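PDB 4WY5: esterase, which probably hydrolyses carboxylic esters as a carboxylesterase with an alpha/beta hydrolase fold, in the thermophilic fungus Rhizomucor miehei. Local coordinates for residues I69-G74 with Q78-L83; L139-N144 with L148-E153; A228-L233 with L237-L242. One frame throughout, in Å; residues are numbered along the deposited sequence.

Interaction 1 (I69-G74 with Q78-L83)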
loop_
_atom_site.group_PDB
_atom_site.type_symbol
_atom_site.label_atom_id
_atom_site.label_comp_id
_atom_site.label_asym_id
_atom_site.label_seq_id
_atom_site.Cartn_x
_atom_site.Cartn_y
_atom_site.Cartn_z
ATOM N N ILE A 69 7.631 -24.368 -13.116
ATOM C CA ILE A 69 8.123 -23.179 -13.798
ATOM C C ILE A 69 7.011 -22.575 -14.646
ATOM O O ILE A 69 6.461 -23.232 -15.516
ATOM C CB ILE A 69 9.351 -23.500 -14.682
ATOM C CG1 ILE A 69 10.546 -23.900 -13.807
ATOM C CG2 ILE A 69 9.758 -22.274 -15.489
ATOM C CD1 ILE A 69 10.887 -25.347 -13.859
ATOM N N VAL A 70 6.707 -21.306 -14.409
ATOM C CA VAL A 70 5.517 -20.677 -14.973
ATOM C C VAL A 70 5.950 -19.419 -15.725
ATOM O O VAL A 70 6.760 -18.653 -15.203
ATOM C CB VAL A 70 4.509 -20.338 -13.834
ATOM C CG1 VAL A 70 3.184 -19.961 -14.370
ATOM C CG2 VAL A 70 4.319 -21.531 -12.901
ATOM N N ARG A 71 5.424 -19.207 -16.936
ATOM C CA ARG A 71 5.899 -18.143 -17.841
ATOM C C ARG A 71 4.736 -17.574 -18.689
ATOM O O ARG A 71 3.780 -18.291 -18.976
ATOM C CB ARG A 71 7.027 -18.701 -18.751
ATOM C CG ARG A 71 7.631 -17.685 -19.741
ATOM C CD ARG A 71 8.589 -18.253 -20.808
ATOM N NE ARG A 71 9.891 -18.601 -20.241
ATOM C CZ ARG A 71 10.994 -17.854 -20.330
ATOM N NH1 ARG A 71 10.989 -16.692 -20.963
ATOM N NH2 ARG A 71 12.116 -18.283 -19.774
ATOM N N PRO A 72 4.800 -16.288 -19.093
ATOM C CA PRO A 72 3.678 -15.817 -19.924
ATOM C C PRO A 72 3.800 -16.272 -21.391
ATOM O O PRO A 72 4.921 -16.540 -21.851
ATOM C CB PRO A 72 3.769 -14.282 -19.819
ATOM C CG PRO A 72 4.814 -13.999 -18.748
ATOM C CD PRO A 72 5.713 -15.184 -18.736
ATOM N N PRO A 73 2.661 -16.363 -22.108
ATOM C CA PRO A 73 2.627 -16.762 -23.534
ATOM C C PRO A 73 3.326 -15.769 -24.452
ATOM O O PRO A 73 3.155 -14.555 -24.286
ATOM C CB PRO A 73 1.125 -16.818 -23.884
ATOM C CG PRO A 73 0.380 -16.301 -22.688
ATOM C CD PRO A 73 1.320 -16.173 -21.520
ATOM N N GLY A 74 4.106 -16.285 -25.401
ATOM C CA GLY A 74 4.792 -15.448 -26.374
ATOM C C GLY A 74 6.104 -14.861 -25.866
ATOM O O GLY A 74 6.649 -13.941 -26.481
ATOM N N GLN A 78 12.228 -14.776 -25.177
ATOM C CA GLN A 78 12.695 -13.583 -24.476
ATOM C C GLN A 78 13.278 -13.902 -23.091
ATOM O O GLN A 78 12.779 -14.776 -22.375
ATOM C CB GLN A 78 11.548 -12.564 -24.351
ATOM C CG GLN A 78 10.966 -12.126 -25.704
ATOM C CD GLN A 78 9.697 -11.274 -25.575
ATOM O OE1 GLN A 78 8.910 -11.436 -24.634
ATOM N NE2 GLN A 78 9.485 -10.374 -26.537
ATOM N N ILE A 79 14.327 -13.173 -22.717
ATOM C CA ILE A 79 14.979 -13.337 -21.420
ATOM C C ILE A 79 14.281 -12.499 -20.344
ATOM O O ILE A 79 14.150 -11.281 -20.474
ATOM C CB ILE A 79 16.463 -12.941 -21.491
ATOM C CG1 ILE A 79 17.184 -13.811 -22.525
ATOM C CG2 ILE A 79 17.124 -13.082 -20.128
ATOM C CD1 ILE A 79 18.659 -13.492 -22.646
ATOM N N LEU A 80 13.816 -13.159 -19.291
ATOM C CA LEU A 80 12.992 -12.512 -18.267
ATOM C C LEU A 80 13.652 -12.466 -16.895
ATOM O O LEU A 80 14.532 -13.273 -16.591
ATOM C CB LEU A 80 11.657 -13.248 -18.137
ATOM C CG LEU A 80 10.447 -12.738 -18.924
ATOM C CD1 LEU A 80 10.833 -12.388 -20.346
ATOM C CD2 LEU A 80 9.352 -13.810 -18.916
ATOM N N PRO A 81 13.215 -11.523 -16.050
ATOM C CA PRO A 81 13.571 -11.609 -14.627
ATOM C C PRO A 81 12.860 -12.798 -13.956
ATOM O O PRO A 81 11.939 -13.373 -14.542
ATOM C CB PRO A 81 13.102 -10.264 -14.057
ATOM C CG PRO A 81 12.149 -9.695 -15.093
ATOM C CD PRO A 81 12.589 -10.239 -16.412
ATOM N N VAL A 82 13.300 -13.182 -12.757
ATOM C CA VAL A 82 12.792 -14.401 -12.115
ATOM C C VAL A 82 12.247 -14.135 -10.692
ATOM O O VAL A 82 12.784 -13.298 -9.943
ATOM C CB VAL A 82 13.896 -15.512 -12.087
ATOM C CG1 VAL A 82 15.138 -15.063 -11.304
ATOM C CG2 VAL A 82 13.352 -16.832 -11.558
ATOM N N LEU A 83 11.133 -14.801 -10.362
ATOM C CA LEU A 83 10.481 -14.698 -9.050
ATOM C C LEU A 83 10.392 -16.052 -8.343
ATOM O O LEU A 83 9.761 -16.977 -8.859
ATOM C CB LEU A 83 9.067 -14.111 -9.208
ATOM C CG LEU A 83 8.161 -14.044 -7.972
ATOM C CD1 LEU A 83 8.775 -13.139 -6.890
ATOM C CD2 LEU A 83 6.753 -13.577 -8.343
#
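R71, the last residue of strand 63-71, reaches the backbone of Q78, a loop residue just ahead of strand 80-86, beside the mixed sheet of an alpha/beta hydrolase. The two strands are not sheet neighbours, since strand 113-117 runs between them. The long R71 side chain bridges the distance, with V113 packed beside both R71 and L80, whose CA atoms stay 9.1 Å apart. With CG anti to the backbone N (chi1 -179°), the R71 chain runs out extended and then bends at chi3, which turns the guanidinium toward Q78. The buried charged group has further acceptors: NH2 bonds to N149 O, and NH1 weakly to T75 O. L80 points its side chain toward segment 69-74, and its branched end meets two kinds of neighbour: CD2 lies 3.9 Å from P72 CD, an apolar contact with the rigid proline ring, and equally near R71 NH1. Q78 takes part mainly through its backbone, its exposed amide only skirting G74. Across the contact, R71 NH1 and Q78 O are 3.0 Å apart; the acceptor sits near the guanidinium plane and the donor nearly along the C=O axis (167°), but the N-H is bent away from the acceptor, at 139°.

Interaction 2 (L139-N144 with L148-E153)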
loop_
_atom_site.group_PDB
_atom_site.type_symbol
_atom_site.label_atom_id
_atom_site.label_comp_id
_atom_site.label_asym_id
_atom_site.label_seq_id
_atom_site.Cartn_x
_atom_site.Cartn_y
_atom_site.Cartn_z
ATOM N N LEU A 139 20.089 -21.918 -5.674
ATOM C CA LEU A 139 21.376 -22.268 -6.273
ATOM C C LEU A 139 21.203 -22.894 -7.642
ATOM O O LEU A 139 22.001 -22.657 -8.542
ATOM C CB LEU A 139 22.171 -23.219 -5.370
ATOM C CG LEU A 139 22.851 -22.513 -4.188
ATOM C CD1 LEU A 139 23.540 -23.485 -3.228
ATOM C CD2 LEU A 139 23.830 -21.443 -4.686
ATOM N N TRP A 140 20.149 -23.680 -7.799
ATOM C CA TRP A 140 19.905 -24.360 -9.056
ATOM C C TRP A 140 19.503 -23.398 -10.170
ATOM O O TRP A 140 19.962 -23.512 -11.311
ATOM C CB TRP A 140 18.827 -25.416 -8.865
ATOM C CG TRP A 140 18.566 -26.184 -10.102
ATOM C CD1 TRP A 140 19.211 -27.309 -10.512
ATOM C CD2 TRP A 140 17.598 -25.875 -11.120
ATOM N NE1 TRP A 140 18.704 -27.726 -11.720
ATOM C CE2 TRP A 140 17.714 -26.864 -12.116
ATOM C CE3 TRP A 140 16.640 -24.871 -11.276
ATOM C CZ2 TRP A 140 16.903 -26.878 -13.261
ATOM C CZ3 TRP A 140 15.837 -24.882 -12.421
ATOM C CH2 TRP A 140 15.976 -25.880 -13.395
ATOM N N VAL A 141 18.651 -22.439 -9.825
ATOM C CA VAL A 141 18.199 -21.432 -10.770
ATOM C C VAL A 141 19.353 -20.587 -11.299
ATOM O O VAL A 141 19.387 -20.244 -12.478
ATOM C CB VAL A 141 17.150 -20.506 -10.118
ATOM C CG1 VAL A 141 17.032 -19.204 -10.884
ATOM C CG2 VAL A 141 15.808 -21.215 -10.038
ATOM N N ARG A 142 20.309 -20.273 -10.430
ATOM C CA ARG A 142 21.509 -19.543 -10.847
ATOM C C ARG A 142 22.396 -20.365 -11.784
ATOM O O ARG A 142 23.054 -19.812 -12.661
ATOM C CB ARG A 142 22.334 -19.120 -9.623
ATOM C CG ARG A 142 21.784 -17.929 -8.878
ATOM C CD ARG A 142 22.602 -17.577 -7.638
ATOM N NE ARG A 142 22.809 -16.134 -7.608
ATOM C CZ ARG A 142 23.992 -15.538 -7.691
ATOM N NH1 ARG A 142 25.100 -16.261 -7.743
ATOM N NH2 ARG A 142 24.062 -14.213 -7.673
ATOM N N GLU A 143 22.393 -21.684 -11.603
ATOM C CA GLU A 143 23.206 -22.584 -12.423
ATOM C C GLU A 143 22.621 -22.845 -13.809
ATOM O O GLU A 143 23.349 -23.202 -14.731
ATOM C CB GLU A 143 23.399 -23.917 -11.709
ATOM C CG GLU A 143 24.666 -23.972 -10.890
ATOM C CD GLU A 143 25.919 -23.878 -11.743
ATOM O OE1 GLU A 143 26.043 -24.656 -12.718
ATOM O OE2 GLU A 143 26.778 -23.020 -11.429
ATOM N N ASN A 144 21.306 -22.704 -13.944
ATOM C CA ASN A 144 20.638 -23.067 -15.189
ATOM C C ASN A 144 19.857 -21.925 -15.839
ATOM O O ASN A 144 18.815 -22.160 -16.452
ATOM C CB ASN A 144 19.697 -24.249 -14.950
ATOM C CG ASN A 144 20.443 -25.530 -14.630
ATOM O OD1 ASN A 144 20.850 -26.268 -15.530
ATOM N ND2 ASN A 144 20.613 -25.812 -13.343
ATOM N N LEU A 148 16.826 -21.834 -18.747
ATOM C CA LEU A 148 15.532 -21.296 -18.309
ATOM C C LEU A 148 15.194 -19.967 -18.999
ATOM O O LEU A 148 14.093 -19.438 -18.829
ATOM C CB LEU A 148 15.514 -21.100 -16.790
ATOM C CG LEU A 148 15.538 -22.354 -15.905
ATOM C CD1 LEU A 148 16.141 -22.032 -14.550
ATOM C CD2 LEU A 148 14.129 -22.929 -15.727
ATOM N N ASN A 149 16.159 -19.416 -19.729
ATOM C CA ASN A 149 16.008 -18.121 -20.398
ATOM C C ASN A 149 15.638 -16.983 -19.417
ATOM O O ASN A 149 14.685 -16.233 -19.650
ATOM C CB ASN A 149 14.967 -18.222 -21.519
ATOM C CG ASN A 149 15.584 -18.061 -22.903
ATOM O OD1 ASN A 149 16.801 -17.890 -23.034
ATOM N ND2 ASN A 149 14.748 -18.123 -23.947
ATOM N N ILE A 150 16.420 -16.846 -18.348
ATOM C CA ILE A 150 16.218 -15.794 -17.353
ATOM C C ILE A 150 17.501 -15.034 -17.045
ATOM O O ILE A 150 18.605 -15.562 -17.234
ATOM C CB ILE A 150 15.701 -16.351 -16.001
ATOM C CG1 ILE A 150 16.713 -17.328 -15.407
ATOM C CG2 ILE A 150 14.324 -16.994 -16.138
ATOM C CD1 ILE A 150 16.554 -17.486 -13.925
ATOM N N ASN A 151 17.349 -13.795 -16.572
ATOM C CA ASN A 151 18.467 -13.039 -16.009
ATOM C C ASN A 151 18.548 -13.365 -14.532
ATOM O O ASN A 151 17.806 -12.787 -13.728
ATOM C CB ASN A 151 18.278 -11.534 -16.224
ATOM C CG ASN A 151 19.445 -10.712 -15.711
ATOM O OD1 ASN A 151 20.433 -11.253 -15.209
ATOM N ND2 ASN A 151 19.341 -9.394 -15.842
ATOM N N ALA A 152 19.459 -14.264 -14.163
ATOM C CA ALA A 152 19.470 -14.789 -12.801
ATOM C C ALA A 152 19.863 -13.733 -11.773
ATOM O O ALA A 152 19.619 -13.916 -10.581
ATOM C CB ALA A 152 20.396 -15.994 -12.701
ATOM N N GLU A 153 20.470 -12.632 -12.213
ATOM C CA GLU A 153 20.804 -11.563 -11.269
ATOM C C GLU A 153 19.538 -10.797 -10.809
ATOM O O GLU A 153 19.482 -10.299 -9.680
ATOM C CB GLU A 153 21.838 -10.593 -11.863
ATOM C CG GLU A 153 23.224 -11.221 -12.177
ATOM C CD GLU A 153 23.898 -11.954 -10.998
ATOM O OE1 GLU A 153 23.813 -11.489 -9.830
ATOM O OE2 GLU A 153 24.536 -13.005 -11.256
HETATM O O HOH W 1 20.558 -14.057 -7.961
HETATM O O HOH W 2 25.041 -11.736 -7.478
#
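The indole of W140 meets L148 obliquely, CZ3 lying 3.6 Å from L148 CD1, while one of its faces carries the amide of N144, whose ND2 sits 3.1 Å above the plane and toward the rim. That amide is fixed by a nearly straight hydrogen bond (165°) from N144 ND2 back to W140 O, so a residue just past the helix end is tied to a carbonyl of the last turn. The other flat group, the R142 guanidinium, has water 1 and water 2 at its edge, in plane. The E153 carboxylate is turned almost perpendicular to it, the two planes 84° apart, and the salt bridge from R142 NH2 to E153 OE1 is long at 3.5 Å. Water 2, bound weakly by R142 NH2, donates to E153 OE1, and water 1 links R142 NE to A152 O, on the more exposed side of the contact. Deeper in, V141 CG1 meets I150 CD1 at 3.5 Å, the two branched side chains crossing at about a right angle, and small A152 fits against the helix backbone at R142 CA. N144 O takes a weak bond from L148 N and a second one from S147 OG, opening the short helix 145-148. N151 OD1 receives E153 N in an Asx turn where the chain turns its corner. Helix 129-143 thus passes through helix 145-148 and strand 150-151 toward strand 155-160, completing a beta-alpha-beta crossover from the parallel strand 113-117 that leads to the probable nucleophile elbow of an alpha/beta hydrolase.

Interaction 3 (A228-L233 with L237-L242)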
loop_
_atom_site.group_PDB
_atom_site.type_symbol
_atom_site.label_atom_id
_atom_site.label_comp_id
_atom_site.label_asym_id
_atom_site.label_seq_id
_atom_site.Cartn_x
_atom_site.Cartn_y
_atom_site.Cartn_z
ATOM N N ALA A 228 10.927 -28.868 18.644
ATOM C CA ALA A 228 10.931 -28.615 20.086
ATOM C C ALA A 228 10.153 -27.315 20.339
ATOM O O ALA A 228 9.763 -26.649 19.389
ATOM C CB ALA A 228 12.366 -28.525 20.628
ATOM N N PRO A 229 9.882 -26.968 21.612
ATOM C CA PRO A 229 9.194 -25.682 21.809
ATOM C C PRO A 229 10.068 -24.473 21.480
ATOM O O PRO A 229 11.286 -24.487 21.694
ATOM C CB PRO A 229 8.814 -25.686 23.296
ATOM C CG PRO A 229 9.020 -27.068 23.776
ATOM C CD PRO A 229 9.852 -27.829 22.810
ATOM N N ALA A 230 9.430 -23.434 20.949
ATOM C CA ALA A 230 10.145 -22.266 20.436
ATOM C C ALA A 230 11.036 -21.627 21.488
ATOM O O ALA A 230 12.144 -21.163 21.195
ATOM C CB ALA A 230 9.155 -21.243 19.905
ATOM N N SER A 231 10.558 -21.622 22.723
ATOM C CA SER A 231 11.323 -21.012 23.798
ATOM C C SER A 231 12.600 -21.807 24.136
ATOM O O SER A 231 13.598 -21.229 24.581
ATOM C CB SER A 231 10.454 -20.860 25.044
ATOM O OG SER A 231 11.115 -20.035 25.977
ATOM N N GLU A 232 12.563 -23.121 23.918
ATOM C CA GLU A 232 13.745 -23.980 24.082
ATOM C C GLU A 232 14.601 -23.997 22.818
ATOM O O GLU A 232 15.818 -24.177 22.879
ATOM C CB GLU A 232 13.328 -25.409 24.449
ATOM C CG GLU A 232 12.445 -25.498 25.708
ATOM C CD GLU A 232 11.926 -26.912 25.989
ATOM O OE1 GLU A 232 12.552 -27.893 25.523
ATOM O OE2 GLU A 232 10.883 -27.037 26.677
ATOM N N LEU A 233 13.960 -23.823 21.667
ATOM C CA LEU A 233 14.671 -23.842 20.389
ATOM C C LEU A 233 15.614 -22.635 20.253
ATOM O O LEU A 233 16.758 -22.787 19.828
ATOM C CB LEU A 233 13.675 -23.894 19.231
ATOM C CG LEU A 233 14.156 -24.611 17.966
ATOM C CD1 LEU A 233 14.735 -25.964 18.314
ATOM C CD2 LEU A 233 13.007 -24.761 16.975
ATOM N N LEU A 237 15.921 -18.294 12.877
ATOM C CA LEU A 237 15.445 -18.798 11.600
ATOM C C LEU A 237 14.107 -19.520 11.779
ATOM O O LEU A 237 13.314 -19.634 10.839
ATOM C CB LEU A 237 16.471 -19.737 10.970
ATOM C CG LEU A 237 17.842 -19.150 10.604
ATOM C CD1 LEU A 237 18.775 -20.247 10.069
ATOM C CD2 LEU A 237 17.713 -18.003 9.598
ATOM N N ALA A 238 13.840 -19.966 13.001
ATOM C CA ALA A 238 12.543 -20.555 13.327
ATOM C C ALA A 238 11.549 -19.469 13.729
ATOM O O ALA A 238 10.423 -19.413 13.215
ATOM C CB ALA A 238 12.675 -21.567 14.456
ATOM N N THR A 239 11.977 -18.608 14.646
ATOM C CA THR A 239 11.126 -17.530 15.117
ATOM C C THR A 239 11.854 -16.197 14.918
ATOM O O THR A 239 12.638 -15.760 15.772
ATOM C CB THR A 239 10.726 -17.730 16.614
ATOM O OG1 THR A 239 11.897 -17.900 17.420
ATOM C CG2 THR A 239 9.809 -18.955 16.773
ATOM N N LEU A 240 11.569 -15.580 13.766
ATOM C CA LEU A 240 12.162 -14.334 13.286
ATOM C C LEU A 240 12.249 -13.203 14.336
ATOM O O LEU A 240 13.141 -12.357 14.286
ATOM C CB LEU A 240 11.356 -13.824 12.077
ATOM C CG LEU A 240 11.615 -14.212 10.606
ATOM C CD1 LEU A 240 13.014 -14.724 10.363
ATOM C CD2 LEU A 240 10.568 -15.178 10.056
ATOM N N GLU A 241 11.309 -13.176 15.270
ATOM C CA GLU A 241 11.291 -12.139 16.299
ATOM C C GLU A 241 12.598 -12.069 17.111
ATOM O O GLU A 241 12.945 -11.013 17.652
ATOM C CB GLU A 241 10.101 -12.388 17.216
ATOM C CG GLU A 241 9.882 -11.411 18.320
ATOM C CD GLU A 241 8.965 -12.003 19.355
ATOM O OE1 GLU A 241 9.014 -13.248 19.523
ATOM O OE2 GLU A 241 8.185 -11.246 19.970
ATOM N N LEU A 242 13.340 -13.176 17.153
ATOM C CA LEU A 242 14.587 -13.250 17.925
ATOM C C LEU A 242 15.794 -12.607 17.241
ATOM O O LEU A 242 16.855 -12.461 17.856
ATOM C CB LEU A 242 14.928 -14.713 18.247
ATOM C CG LEU A 242 13.949 -15.453 19.171
ATOM C CD1 LEU A 242 14.382 -16.911 19.433
ATOM C CD2 LEU A 242 13.776 -14.675 20.471
HETATM O O HOH W 3 13.137 -20.000 18.380
#
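A230 and T239 face each other methyl to methyl: A230 CB lies 3.9 Å from T239 CG2, and the bonds carrying these two methyls stand nearly at a right angle. One turn along the helix, L233 brings CD2 to 4.1 Å from A238 CB. The pairs lie side by side and run in opposite chain directions, so that residues three apart on the face of helix 230-233 meet two consecutive residues of the loop before helix 245-248, all in the excursion between strands 185-189 and 254-259. The small methyl of A230 lets the backbones come close, A230 CA and T239 CA being 7.2 Å apart; leucine, with a longer reach, makes its contact through one branch. T239 is turned so that OG1 stands between its backbone N and carbonyl carbon (chi1 54°), which sets the methyl against A230, while the hydroxyl, on the neighbouring branch, meets water 3. OG1 lies 2.6 Å from that water, which donates to A230 O at 3.2 Å. One threonine thus serves both the apolar and the polar side of the contact. P229 holds the N-cap position of the short helix, whose first turn is closed by a bond from L233 N to P229 O. On the loop side, L242 N bonds to T239 O in the 3-10 turn, and L240 packs on helix 162-176. The contact is therefore weak and mostly apolar: two pairs of methyl groups and a single water bridge join segments that share no direct hydrogen bond, each having its own backbone bonds.

How the interactions relate
Interactions 1 and 2 are neighbours, their centres 12 Å apart, at one end of the central sheet. L80 joins them directly: its N and O probably bond to N149 O and N151 N, so the short strand 150-151 runs beside strand 80-86. Interaction 3 lies far from both, 37 Å from interaction 1 and 32 Å from interaction 2 between centres. Interaction 1 is buried, whereas interactions 2 and 3 are partly buried. The chemistry follows the place: a buried guanidinium reaching from a strand end to a loop in interaction 1, a helix and loop with an apolar interior and a hydrated ion pair on the exposed side in interaction 2, and small methyl groups with one bridging water in interaction 3.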